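Local structure of FixK2 protein (Bradyrhizobium japonicum, 4I2O) at residues 56-61 and 98-103; 63-68 and 111-116; 69-74 and 84-89. The protein is a CRP/FNR-type transcription regulator linked to nitrogen fixation, captured here on DNA, and probably controls its target genes by binding their promoters as a dimer. The protein carries 1 engineered substitution. All coordinates share one frame; numbering follows the deposited sequence.

Contact 1: residues 56-61 and 98-103; sequences EPAEYV and PSHRLA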
loop_
_atom_site.group_PDB
_atom_site.type_symbol
_atom_site.label_atom_id
_atom_site.label_comp_id
_atom_site.label_asym_id
_atom_site.label_seq_id
_atom_site.Cartn_x
_atom_site.Cartn_y
_atom_site.Cartn_z
ATOM N N GLU A 56 -12.301 -9.220 10.878
ATOM C CA GLU A 56 -13.745 -9.397 11.147
ATOM C C GLU A 56 -14.507 -9.522 9.810
ATOM O O GLU A 56 -14.080 -8.968 8.802
ATOM C CB GLU A 56 -14.278 -8.223 12.022
ATOM C CG GLU A 56 -15.821 -8.078 12.141
ATOM C CD GLU A 56 -16.289 -6.771 12.796
ATOM O OE1 GLU A 56 -15.628 -6.280 13.749
ATOM O OE2 GLU A 56 -17.334 -6.245 12.342
ATOM N N PRO A 57 -15.626 -10.268 9.787
ATOM C CA PRO A 57 -16.468 -10.349 8.584
ATOM C C PRO A 57 -16.833 -8.975 7.968
ATOM O O PRO A 57 -17.267 -8.051 8.666
ATOM C CB PRO A 57 -17.714 -11.073 9.100
ATOM C CG PRO A 57 -17.159 -11.991 10.145
ATOM C CD PRO A 57 -16.143 -11.135 10.864
ATOM N N ALA A 58 -16.619 -8.846 6.656
ATOM C CA ALA A 58 -16.820 -7.581 5.937
ATOM C C ALA A 58 -18.258 -7.509 5.493
ATOM O O ALA A 58 -18.536 -7.688 4.319
ATOM C CB ALA A 58 -15.905 -7.538 4.697
ATOM N N GLU A 59 -19.155 -7.232 6.433
ATOM C CA GLU A 59 -20.590 -7.353 6.224
ATOM C C GLU A 59 -21.239 -6.049 5.736
ATOM O O GLU A 59 -22.239 -6.064 4.991
ATOM C CB GLU A 59 -21.220 -7.784 7.539
ATOM C CG GLU A 59 -22.672 -8.158 7.455
ATOM C CD GLU A 59 -23.177 -8.775 8.764
ATOM O OE1 GLU A 59 -22.324 -9.133 9.613
ATOM O OE2 GLU A 59 -24.418 -8.896 8.932
ATOM N N TYR A 60 -20.657 -4.937 6.139
ATOM C CA TYR A 60 -21.152 -3.621 5.749
ATOM C C TYR A 60 -20.091 -2.788 5.078
ATOM O O TYR A 60 -18.898 -3.041 5.256
ATOM C CB TYR A 60 -21.706 -2.862 6.969
ATOM C CG TYR A 60 -22.843 -3.605 7.547
ATOM C CD1 TYR A 60 -24.132 -3.439 7.042
ATOM C CD2 TYR A 60 -22.642 -4.510 8.578
ATOM C CE1 TYR A 60 -25.167 -4.155 7.551
ATOM C CE2 TYR A 60 -23.688 -5.229 9.098
ATOM C CZ TYR A 60 -24.940 -5.042 8.582
ATOM O OH TYR A 60 -25.987 -5.768 9.086
ATOM N N VAL A 61 -20.533 -1.829 4.259
ATOM C CA VAL A 61 -19.660 -0.815 3.663
ATOM C C VAL A 61 -20.213 0.508 4.146
ATOM O O VAL A 61 -21.419 0.633 4.325
ATOM C CB VAL A 61 -19.682 -0.879 2.134
ATOM C CG1 VAL A 61 -18.694 0.117 1.528
ATOM C CG2 VAL A 61 -19.298 -2.313 1.672
ATOM N N PRO A 98 -13.685 -11.646 2.051
ATOM C CA PRO A 98 -14.710 -11.931 3.060
ATOM C C PRO A 98 -14.510 -11.171 4.373
ATOM O O PRO A 98 -15.400 -11.185 5.213
ATOM C CB PRO A 98 -14.552 -13.444 3.281
ATOM C CG PRO A 98 -13.085 -13.693 3.053
ATOM C CD PRO A 98 -12.617 -12.670 2.025
ATOM N N SER A 99 -13.375 -10.507 4.546
ATOM C CA SER A 99 -13.104 -9.866 5.831
ATOM C C SER A 99 -12.353 -8.551 5.713
ATOM O O SER A 99 -11.599 -8.313 4.757
ATOM C CB SER A 99 -12.322 -10.829 6.734
ATOM O OG SER A 99 -11.008 -11.005 6.241
ATOM N N HIS A 100 -12.572 -7.671 6.691
ATOM C CA HIS A 100 -11.803 -6.457 6.821
ATOM C C HIS A 100 -10.353 -6.732 7.084
ATOM O O HIS A 100 -10.037 -7.494 8.000
ATOM C CB HIS A 100 -12.380 -5.694 7.992
ATOM C CG HIS A 100 -13.781 -5.252 7.732
ATOM N ND1 HIS A 100 -14.083 -4.303 6.776
ATOM C CD2 HIS A 100 -14.964 -5.642 8.269
ATOM C CE1 HIS A 100 -15.394 -4.130 6.735
ATOM N NE2 HIS A 100 -15.953 -4.920 7.641
ATOM N N ARG A 101 -9.478 -6.093 6.300
ATOM C CA ARG A 101 -8.052 -6.329 6.427
ATOM C C ARG A 101 -7.396 -5.301 7.330
ATOM O O ARG A 101 -6.222 -5.463 7.686
ATOM C CB ARG A 101 -7.376 -6.348 5.044
ATOM C CG ARG A 101 -7.942 -7.398 4.097
ATOM C CD ARG A 101 -7.673 -8.781 4.653
ATOM N N LEU A 102 -8.137 -4.247 7.693
ATOM C CA LEU A 102 -7.684 -3.240 8.622
ATOM C C LEU A 102 -8.824 -3.056 9.627
ATOM O O LEU A 102 -9.983 -3.289 9.292
ATOM C CB LEU A 102 -7.416 -1.882 7.934
ATOM C CG LEU A 102 -6.020 -1.783 7.259
ATOM C CD1 LEU A 102 -6.046 -2.502 5.953
ATOM C CD2 LEU A 102 -5.532 -0.384 7.025
ATOM N N ALA A 103 -8.491 -2.645 10.828
ATOM C CA ALA A 103 -9.502 -2.231 11.814
ATOM C C ALA A 103 -9.865 -0.786 11.494
ATOM O O ALA A 103 -9.106 -0.102 10.810
ATOM C CB ALA A 103 -8.921 -2.341 13.214
HETATM O O HOH W 1 -18.653 -4.533 8.676
#
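The imidazole of His100 lies against Ala58, whose CB sits over the centre of one ring face as a CH-pi contact, 4.0 Å from Ala58 CB to the ring centroid and 11° off the normal. At the ring edge, in plane, is Tyr60 O beside CE1; this oxygen is buried here and has no hydrogen-bonding partner in the model. Tyr52 stacks on the same ring from outside the two segments. A water continues from the ring: it lies 2.9 Å from His100 NE2 and also accepts a hydrogen bond from Tyr60 N. With CG anti to its own carbonyl carbon (chi1 -65°), the ring sets out beside its backbone N, which donates to Glu56 O at 2.9 Å, nearly in line with that C=O. Ala58 N returns a straight bond to Pro98 O, 3.0 Å and 171° at the hydrogen, approaching from above the carbonyl plane. The two bonds flank Ser99, bridged to Pro57, and Ala58 is the centre of an inverse gamma turn. Glu56 OE1 is held by Gly53 N. Two backbone bonds and a ring on an alanine thus pin two surface loops of the cyclic-nucleotide-binding-like domain together, and the shared water extends that link to Tyr60.

Contact 2: residues 63-68 and 111-116; sequences QVVTGA and SVRLVK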
loop_
_atom_site.group_PDB
_atom_site.type_symbol
_atom_site.label_atom_id
_atom_site.label_comp_id
_atom_site.label_asym_id
_atom_site.label_seq_id
_atom_site.Cartn_x
_atom_site.Cartn_y
_atom_site.Cartn_z
ATOM N N GLN A 63 -19.925 5.091 4.646
ATOM C CA GLN A 63 -19.492 6.363 4.095
ATOM C C GLN A 63 -19.534 7.367 5.231
ATOM O O GLN A 63 -20.537 7.465 5.930
ATOM C CB GLN A 63 -20.393 6.793 2.931
ATOM C CG GLN A 63 -20.001 8.148 2.365
ATOM C CD GLN A 63 -20.944 8.616 1.297
ATOM O OE1 GLN A 63 -22.171 8.435 1.411
ATOM N NE2 GLN A 63 -20.392 9.218 0.235
ATOM N N VAL A 64 -18.428 8.070 5.483
ATOM C CA VAL A 64 -18.479 9.135 6.528
ATOM C C VAL A 64 -19.430 10.257 6.111
ATOM O O VAL A 64 -19.355 10.767 4.982
ATOM C CB VAL A 64 -17.049 9.683 6.777
ATOM C CG1 VAL A 64 -17.021 10.678 7.897
ATOM C CG2 VAL A 64 -16.036 8.544 7.072
ATOM N N VAL A 65 -20.351 10.634 6.997
ATOM C CA VAL A 65 -21.193 11.819 6.765
ATOM C C VAL A 65 -20.582 12.973 7.552
ATOM O O VAL A 65 -20.203 14.008 6.981
ATOM C CB VAL A 65 -22.631 11.583 7.195
ATOM C CG1 VAL A 65 -23.481 12.857 6.966
ATOM C CG2 VAL A 65 -23.224 10.428 6.433
ATOM N N THR A 66 -20.449 12.808 8.859
ATOM C CA THR A 66 -19.652 13.799 9.615
ATOM C C THR A 66 -18.639 13.097 10.459
ATOM O O THR A 66 -18.825 11.927 10.782
ATOM C CB THR A 66 -20.517 14.640 10.561
ATOM O OG1 THR A 66 -21.152 13.779 11.534
ATOM C CG2 THR A 66 -21.646 15.392 9.779
ATOM N N GLY A 67 -17.578 13.814 10.828
ATOM C CA GLY A 67 -16.510 13.262 11.650
ATOM C C GLY A 67 -15.321 12.703 10.869
ATOM O O GLY A 67 -14.919 13.272 9.873
ATOM N N ALA A 68 -14.706 11.644 11.379
ATOM C CA ALA A 68 -13.448 11.145 10.783
ATOM C C ALA A 68 -13.148 9.778 11.353
ATOM O O ALA A 68 -13.409 9.521 12.539
ATOM C CB ALA A 68 -12.273 12.130 11.096
ATOM N N SER A 111 -20.731 10.319 12.241
ATOM C CA SER A 111 -21.946 9.708 11.685
ATOM C C SER A 111 -21.614 9.125 10.310
ATOM O O SER A 111 -20.846 9.698 9.547
ATOM C CB SER A 111 -23.093 10.725 11.590
ATOM O OG SER A 111 -22.708 11.870 10.838
ATOM N N VAL A 112 -22.139 7.937 10.039
ATOM C CA VAL A 112 -21.868 7.302 8.767
ATOM C C VAL A 112 -23.208 6.910 8.130
ATOM O O VAL A 112 -24.273 6.863 8.787
ATOM C CB VAL A 112 -21.016 6.038 8.940
ATOM C CG1 VAL A 112 -19.608 6.412 9.529
ATOM C CG2 VAL A 112 -21.776 5.013 9.804
ATOM N N ARG A 113 -23.158 6.625 6.841
ATOM C CA ARG A 113 -24.264 5.879 6.198
ATOM C C ARG A 113 -23.671 4.494 5.906
ATOM O O ARG A 113 -22.456 4.366 5.660
ATOM C CB ARG A 113 -24.680 6.550 4.893
ATOM C CG ARG A 113 -25.204 7.976 5.071
ATOM C CD ARG A 113 -25.774 8.615 3.804
ATOM N NE ARG A 113 -25.101 8.214 2.569
ATOM C CZ ARG A 113 -25.491 8.608 1.354
ATOM N NH1 ARG A 113 -26.540 9.419 1.220
ATOM N NH2 ARG A 113 -24.840 8.198 0.264
ATOM N N LEU A 114 -24.478 3.432 5.942
ATOM C CA LEU A 114 -23.908 2.126 5.574
ATOM C C LEU A 114 -24.895 1.292 4.785
ATOM O O LEU A 114 -26.081 1.521 4.867
ATOM C CB LEU A 114 -23.396 1.348 6.791
ATOM C CG LEU A 114 -24.360 1.206 7.976
ATOM C CD1 LEU A 114 -25.264 0.033 7.811
ATOM C CD2 LEU A 114 -23.560 1.067 9.251
ATOM N N VAL A 115 -24.379 0.328 4.023
ATOM C CA VAL A 115 -25.208 -0.545 3.208
ATOM C C VAL A 115 -24.679 -1.944 3.402
ATOM O O VAL A 115 -23.512 -2.111 3.712
ATOM C CB VAL A 115 -25.116 -0.185 1.710
ATOM C CG1 VAL A 115 -25.785 1.174 1.440
ATOM C CG2 VAL A 115 -23.712 -0.138 1.282
ATOM N N LYS A 116 -25.525 -2.953 3.236
ATOM C CA LYS A 116 -24.997 -4.304 3.328
ATOM C C LYS A 116 -24.107 -4.587 2.124
ATOM O O LYS A 116 -24.448 -4.247 0.989
ATOM C CB LYS A 116 -26.082 -5.369 3.394
ATOM C CG LYS A 116 -27.006 -5.221 4.564
ATOM C CD LYS A 116 -27.843 -6.482 4.780
ATOM C CE LYS A 116 -28.892 -6.223 5.860
ATOM N NZ LYS A 116 -29.813 -5.110 5.473
#
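Ser111 and Thr66 meet through their hydroxyls, Ser111 OG lying 2.6 Å from Thr66 OG1, a short hydrogen bond in which either group could be the donor. Both oxygens stand between their own backbone N and carbonyl carbon (chi1 55° for Ser111, 61° for Thr66), which brings them together on one side of the sheet. Beside them, Val65 turns its side chain toward the partner strand: CG2 packs 3.4 Å from Arg113 CG, the two side chains crossing at about a right angle. Gln63 and Arg113 run side by side in the same direction, with Gln63 OE1 2.9 Å from Arg113 NH2 and the amide and guanidinium planes 47° apart. The other end of that amide is fixed from outside, since Gln63 NE2 donates to Gly89 O.

The backbone sets these positions. Gln63 and Arg113 form a hydrogen-bonded antiparallel pair, exchanging both N-H...O bonds. One step on, Ser111 O takes two donors from the same face of its plane, Val65 N at 2.8 Å and Thr66 N at 3.2 Å, while Ser111 N donates back to Thr66 O. The far edge of strand 110-116 is covered by strand 41-45, where Phe43 and Tyr45 touch Val112.

Two residues, Val65 and Thr66, thus face the single Ser111: a classic beta bulge. It lies where the chain turns a corner between the two sheets of the beta-roll, the cupin-like fold of cyclic-nucleotide-binding domains.

Contact 3: residues 69-74 and 84-89; sequences VRSYKL and AFHLPG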
loop_
_atom_site.group_PDB
_atom_site.type_symbol
_atom_site.label_atom_id
_atom_site.label_comp_id
_atom_site.label_asym_id
_atom_site.label_seq_id
_atom_site.Cartn_x
_atom_site.Cartn_y
_atom_site.Cartn_z
ATOM N N VAL A 69 -12.520 8.947 10.526
ATOM C CA VAL A 69 -12.262 7.543 10.890
ATOM C C VAL A 69 -10.797 7.226 10.566
ATOM O O VAL A 69 -10.268 7.692 9.572
ATOM C CB VAL A 69 -13.226 6.631 10.075
ATOM C CG1 VAL A 69 -12.914 5.110 10.319
ATOM C CG2 VAL A 69 -14.707 6.919 10.503
ATOM N N ARG A 70 -10.154 6.409 11.383
ATOM C CA ARG A 70 -8.820 5.881 10.992
ATOM C C ARG A 70 -8.858 4.382 10.752
ATOM O O ARG A 70 -9.508 3.663 11.503
ATOM C CB ARG A 70 -7.795 6.224 12.093
ATOM C CG ARG A 70 -8.208 5.711 13.494
ATOM C CD ARG A 70 -7.128 6.047 14.640
ATOM N NE ARG A 70 -7.709 5.678 15.921
ATOM C CZ ARG A 70 -8.207 6.544 16.816
ATOM N NH1 ARG A 70 -8.074 7.863 16.691
ATOM N NH2 ARG A 70 -8.792 6.080 17.906
ATOM N N SER A 71 -8.158 3.911 9.713
ATOM C CA SER A 71 -8.034 2.483 9.410
ATOM C C SER A 71 -6.583 2.145 9.698
ATOM O O SER A 71 -5.706 2.891 9.260
ATOM C CB SER A 71 -8.304 2.173 7.899
ATOM O OG SER A 71 -9.707 2.254 7.612
ATOM N N TYR A 72 -6.342 1.044 10.422
ATOM C CA TYR A 72 -4.983 0.722 10.863
ATOM C C TYR A 72 -4.743 -0.757 11.082
ATOM O O TYR A 72 -5.685 -1.597 11.141
ATOM C CB TYR A 72 -4.700 1.477 12.164
ATOM C CG TYR A 72 -5.608 1.047 13.238
ATOM C CD1 TYR A 72 -5.276 -0.020 14.071
ATOM C CD2 TYR A 72 -6.871 1.651 13.378
ATOM C CE1 TYR A 72 -6.158 -0.458 15.055
ATOM C CE2 TYR A 72 -7.741 1.226 14.325
ATOM C CZ TYR A 72 -7.396 0.180 15.154
ATOM O OH TYR A 72 -8.296 -0.218 16.099
ATOM N N LYS A 73 -3.456 -1.113 11.155
ATOM C CA LYS A 73 -3.080 -2.471 11.494
ATOM C C LYS A 73 -2.210 -2.366 12.716
ATOM O O LYS A 73 -1.464 -1.402 12.839
ATOM C CB LYS A 73 -2.237 -3.100 10.357
ATOM C CG LYS A 73 -3.048 -3.316 9.053
ATOM C CD LYS A 73 -2.243 -4.007 7.946
ATOM C CE LYS A 73 -2.327 -5.509 8.073
ATOM N NZ LYS A 73 -3.676 -6.066 7.729
ATOM N N LEU A 74 -2.274 -3.358 13.601
ATOM C CA LEU A 74 -1.395 -3.349 14.801
ATOM C C LEU A 74 -0.402 -4.448 14.827
ATOM O O LEU A 74 -0.614 -5.514 14.237
ATOM C CB LEU A 74 -2.286 -3.525 16.066
ATOM C CG LEU A 74 -3.241 -2.436 16.383
ATOM C CD1 LEU A 74 -4.143 -2.968 17.540
ATOM C CD2 LEU A 74 -2.429 -1.246 16.846
ATOM N N ALA A 84 -5.000 4.764 6.470
ATOM C CA ALA A 84 -5.770 5.790 5.827
ATOM C C ALA A 84 -6.615 6.521 6.859
ATOM O O ALA A 84 -7.020 5.931 7.871
ATOM C CB ALA A 84 -6.735 5.173 4.739
ATOM N N PHE A 85 -6.899 7.765 6.542
ATOM C CA PHE A 85 -7.910 8.565 7.312
ATOM C C PHE A 85 -9.099 8.713 6.399
ATOM O O PHE A 85 -8.922 8.984 5.207
ATOM C CB PHE A 85 -7.360 9.918 7.598
ATOM C CG PHE A 85 -6.256 9.919 8.643
ATOM C CD1 PHE A 85 -6.550 9.523 9.970
ATOM C CD2 PHE A 85 -4.961 10.304 8.317
ATOM C CE1 PHE A 85 -5.559 9.507 10.944
ATOM C CE2 PHE A 85 -3.954 10.353 9.339
ATOM C CZ PHE A 85 -4.269 9.930 10.661
ATOM N N HIS A 86 -10.319 8.488 6.900
ATOM C CA HIS A 86 -11.534 8.633 6.048
ATOM C C HIS A 86 -12.301 9.810 6.592
ATOM O O HIS A 86 -12.499 9.928 7.805
ATOM C CB HIS A 86 -12.393 7.400 6.181
ATOM C CG HIS A 86 -11.608 6.137 5.970
ATOM N ND1 HIS A 86 -10.966 5.885 4.790
ATOM C CD2 HIS A 86 -11.335 5.090 6.786
ATOM C CE1 HIS A 86 -10.389 4.688 4.854
ATOM N NE2 HIS A 86 -10.563 4.210 6.070
ATOM N N LEU A 87 -12.593 10.748 5.700
ATOM C CA LEU A 87 -13.086 12.070 6.078
ATOM C C LEU A 87 -14.489 12.164 5.428
ATOM O O LEU A 87 -14.892 11.269 4.703
ATOM C CB LEU A 87 -12.121 13.114 5.507
ATOM C CG LEU A 87 -10.703 13.040 6.067
ATOM C CD1 LEU A 87 -9.867 14.062 5.331
ATOM C CD2 LEU A 87 -10.682 13.327 7.611
ATOM N N PRO A 88 -15.258 13.235 5.694
ATOM C CA PRO A 88 -16.622 13.239 5.158
ATOM C C PRO A 88 -16.749 13.081 3.636
ATOM O O PRO A 88 -16.001 13.713 2.836
ATOM C CB PRO A 88 -17.166 14.606 5.609
ATOM C CG PRO A 88 -16.427 14.859 6.885
ATOM C CD PRO A 88 -15.029 14.307 6.666
ATOM N N GLY A 89 -17.685 12.210 3.270
ATOM C CA GLY A 89 -17.904 11.800 1.898
ATOM C C GLY A 89 -17.100 10.556 1.506
ATOM O O GLY A 89 -17.437 9.884 0.528
#
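Ala84 O accepts a hydrogen bond from Ser71 N, 3.0 Å away and nearly straight at the hydrogen (173°); the return bond from Ala84 N to Ser71 O is long and weak. Phe85 follows as the non-hydrogen-bonded partner of Arg70, on the same face of the sheet, where its CD1 lies 4.1 Å from Arg70 CB. That ring then goes on to Phe164 and Tyr190, while the Arg70 guanidinium leads away to salt bridges with Asp186, Asp48 and Glu105.

His86 contributes both backbone and side chain. Its backbone exchanges two bonds with Val69, His86 N to Val69 O at 2.8 Å and Val69 N to His86 O at 2.9 Å. The side chain leaves on the opposite face from Phe85, with CG anti to the carbonyl carbon (chi1 -51°), and the ring meets its neighbours at the edge: Val69 CG1 lies in plane, 3.9 Å from CD2, and Ser71 OG lies in plane at NE2. This Ser71 OG to His86 NE2 bond is short, 2.6 Å, and either atom could be the donor. Phe92, outside the segments, stacks on the imidazole. Past His86 the chain leaves the strand.

The hairpin therefore carries different chemistry on its two faces. Hydroxyl, imidazole and stacked ring hold the Val69, Ser71 and His86 side, where the in-plane serine and the stacked Phe92 together would restrict the turning of the imidazole. The Arg70 and Phe85 side instead joins the beta domain to the helix-turn-helix domain, through Asp186 and Tyr190.

How the contacts relate
All three contacts lie in the beta domain of one subunit, their centres about 12 to 15 Å apart. Contact 3 is nested along the chain inside the loops closed by contacts 1 and 2, whose own segments alternate. Contacts 1 and 2 share strand 60-64, which pairs with 110-116 in one sheet; contact 3 is a hairpin in the other. Gly89, just past that hairpin, bonds to Gln63 and Val64 as the chain re-enters the sheet of contact 2, and Ala103 carries the loop of contact 1 into the strand beside 69-74. The contacts thus span both sheets of the beta-roll, and contact 3, nearest the DNA (about 9 Å between nearest atoms), also meets the DNA-binding half.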